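DNA-entry nuclease inhibitor (Bacillus subtilis subsp. subtilis, PDB 4MQD) inhibits the DNA-entry nuclease and, as its partner in a tetrameric membrane complex, takes part in the uptake of donor DNA by competent cells. Local coordinates at residues A[64-69]-A[107-112]. Numbering follows the deposited sequence.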
loop_
_atom_site.group_PDB
_atom_site.type_symbol
_atom_site.label_atom_id
_atom_site.label_comp_id
_atom_site.label_asym_id
_atom_site.label_seq_id
_atom_site.Cartn_x
_atom_site.Cartn_y
_atom_site.Cartn_z
ATOM N N PHE A 64 12.534 -5.883 -5.288
ATOM C CA PHE A 64 12.959 -6.672 -4.140
ATOM C C PHE A 64 13.330 -5.758 -2.980
ATOM O O PHE A 64 13.977 -4.728 -3.179
ATOM C CB PHE A 64 14.136 -7.577 -4.496
ATOM C CG PHE A 64 14.353 -8.684 -3.507
ATOM C CD1 PHE A 64 13.567 -9.825 -3.547
ATOM C CD2 PHE A 64 15.323 -8.574 -2.520
ATOM C CE1 PHE A 64 13.752 -10.843 -2.627
ATOM C CE2 PHE A 64 15.515 -9.589 -1.599
ATOM C CZ PHE A 64 14.727 -10.725 -1.652
ATOM N N ARG A 65 12.910 -6.140 -1.776
ATOM C CA ARG A 65 13.183 -5.369 -0.563
ATOM C C ARG A 65 13.570 -6.277 0.596
ATOM O O ARG A 65 13.133 -7.428 0.664
ATOM C CB ARG A 65 11.950 -4.566 -0.155
ATOM C CG ARG A 65 11.508 -3.526 -1.167
ATOM C CD ARG A 65 10.221 -2.863 -0.720
ATOM N NE ARG A 65 9.726 -1.922 -1.716
ATOM C CZ ARG A 65 8.590 -1.237 -1.612
ATOM N NH1 ARG A 65 7.804 -1.379 -0.548
ATOM N NH2 ARG A 65 8.236 -0.403 -2.584
ATOM N N LEU A 66 14.383 -5.741 1.502
ATOM C CA LEU A 66 14.765 -6.426 2.734
ATOM C C LEU A 66 14.322 -5.587 3.936
ATOM O O LEU A 66 14.773 -4.452 4.106
ATOM C CB LEU A 66 16.280 -6.642 2.770
ATOM C CG LEU A 66 16.893 -7.272 4.026
ATOM C CD1 LEU A 66 16.282 -8.631 4.336
ATOM C CD2 LEU A 66 18.401 -7.388 3.868
ATOM N N ASN A 67 13.432 -6.154 4.752
ATOM C CA ASN A 67 12.924 -5.505 5.968
ATOM C C ASN A 67 12.336 -4.115 5.727
ATOM O O ASN A 67 12.591 -3.179 6.486
ATOM C CB ASN A 67 14.018 -5.442 7.041
ATOM C CG ASN A 67 14.491 -6.819 7.470
ATOM O OD1 ASN A 67 13.683 -7.721 7.690
ATOM N ND2 ASN A 67 15.802 -6.984 7.603
ATOM N N SER A 68 11.544 -3.991 4.667
ATOM C CA SER A 68 10.862 -2.739 4.371
ATOM C C SER A 68 9.658 -2.573 5.289
ATOM O O SER A 68 8.954 -3.541 5.577
ATOM C CB SER A 68 10.403 -2.702 2.914
ATOM O OG SER A 68 9.720 -1.493 2.629
ATOM N N SER A 69 9.441 -1.346 5.754
ATOM C CA SER A 69 8.248 -0.998 6.520
ATOM C C SER A 69 7.297 -0.127 5.698
ATOM O O SER A 69 6.258 0.304 6.203
ATOM C CB SER A 69 8.639 -0.273 7.812
ATOM O OG SER A 69 9.300 0.950 7.533
ATOM N N GLY A 107 19.770 -17.325 6.285
ATOM C CA GLY A 107 18.804 -17.283 7.379
ATOM C C GLY A 107 17.370 -17.479 6.931
ATOM O O GLY A 107 17.095 -17.701 5.750
ATOM N N ASP A 108 16.458 -17.391 7.895
ATOM C CA ASP A 108 15.032 -17.571 7.650
ATOM C C ASP A 108 14.357 -16.224 7.431
ATOM O O ASP A 108 14.754 -15.213 8.018
ATOM C CB ASP A 108 14.379 -18.290 8.832
ATOM C CG ASP A 108 14.985 -19.656 9.090
ATOM O OD1 ASP A 108 15.224 -20.400 8.115
ATOM O OD2 ASP A 108 15.219 -19.988 10.270
ATOM N N TYR A 109 13.339 -16.219 6.575
ATOM C CA TYR A 109 12.599 -15.006 6.256
ATOM C C TYR A 109 11.114 -15.297 6.104
ATOM O O TYR A 109 10.716 -16.438 5.871
ATOM C CB TYR A 109 13.104 -14.398 4.944
ATOM C CG TYR A 109 14.561 -13.991 4.941
ATOM C CD1 TYR A 109 15.563 -14.918 4.665
ATOM C CD2 TYR A 109 14.936 -12.676 5.190
ATOM C CE1 TYR A 109 16.898 -14.548 4.653
ATOM C CE2 TYR A 109 16.268 -12.297 5.178
ATOM C CZ TYR A 109 17.245 -13.236 4.908
ATOM O OH TYR A 109 18.571 -12.864 4.893
ATOM N N GLN A 110 10.303 -14.253 6.250
ATOM C CA GLN A 110 8.917 -14.275 5.797
ATOM C C GLN A 110 8.866 -13.499 4.488
ATOM O O GLN A 110 8.882 -12.263 4.483
ATOM C CB GLN A 110 7.975 -13.653 6.831
ATOM C CG GLN A 110 7.679 -14.555 8.022
ATOM C CD GLN A 110 6.907 -15.811 7.647
ATOM O OE1 GLN A 110 6.268 -15.881 6.595
ATOM N NE2 GLN A 110 6.963 -16.813 8.516
ATOM N N LEU A 111 8.831 -14.240 3.384
ATOM C CA LEU A 111 8.854 -13.654 2.052
ATOM C C LEU A 111 7.436 -13.321 1.606
ATOM O O LEU A 111 6.599 -14.216 1.467
ATOM C CB LEU A 111 9.502 -14.627 1.064
ATOM C CG LEU A 111 9.898 -14.056 -0.300
ATOM C CD1 LEU A 111 11.062 -13.086 -0.160
ATOM C CD2 LEU A 111 10.250 -15.179 -1.264
ATOM N N THR A 112 7.174 -12.034 1.391
ATOM C CA THR A 112 5.865 -11.570 0.943
ATOM C C THR A 112 5.946 -11.047 -0.487
ATOM O O THR A 112 6.882 -10.329 -0.835
ATOM C CB THR A 112 5.318 -10.464 1.864
ATOM O OG1 THR A 112 5.192 -10.974 3.197
ATOM C CG2 THR A 112 3.953 -9.976 1.386
#
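Leu-66 lays its CD1 methyl obliquely against the ring of Tyr-109, 3.8 Å from CE2, across one face of a five-stranded mixed beta-sheet. Strand 59-66 and strand 107-116 are not neighbours in that sheet: strand 127-134 runs between them, antiparallel to 107-116 and parallel to 59-66. The spacing fits this arrangement, the nearest alpha carbons, CA of Leu-66 and CA of Leu-111, being 9.4 Å apart, so the two strands meet through apolar side chains that reach over the middle strand. The CB of Tyr-109 leaves its backbone toward 64-69, whereas that of Leu-66 leaves across the line between the segments. With its CG trans to the backbone nitrogen (chi1 176°), Leu-66 sends its branched end toward the tyrosine. Two residues back along 59-66 and two on along 107-116, Phe-64 and Leu-111 make a looser pair on the same face, with CE1 of Phe-64 4.3 Å from CD1 of Leu-111. Ile-130 of the middle strand touches both, and Leu-104 packs on Phe-64, Leu-66 and Tyr-109. Phe-64 also receives Ile-90 and Ile-92 from strand 90-93 of the second sheet, which places this cluster in the hydrophobic layer between the two sheets. All four side chains are buried. The one polar group among them, the hydroxyl of Tyr-109, lies beyond CE2 and is hydrogen-bonded through OH to the backbone O of Pro-105.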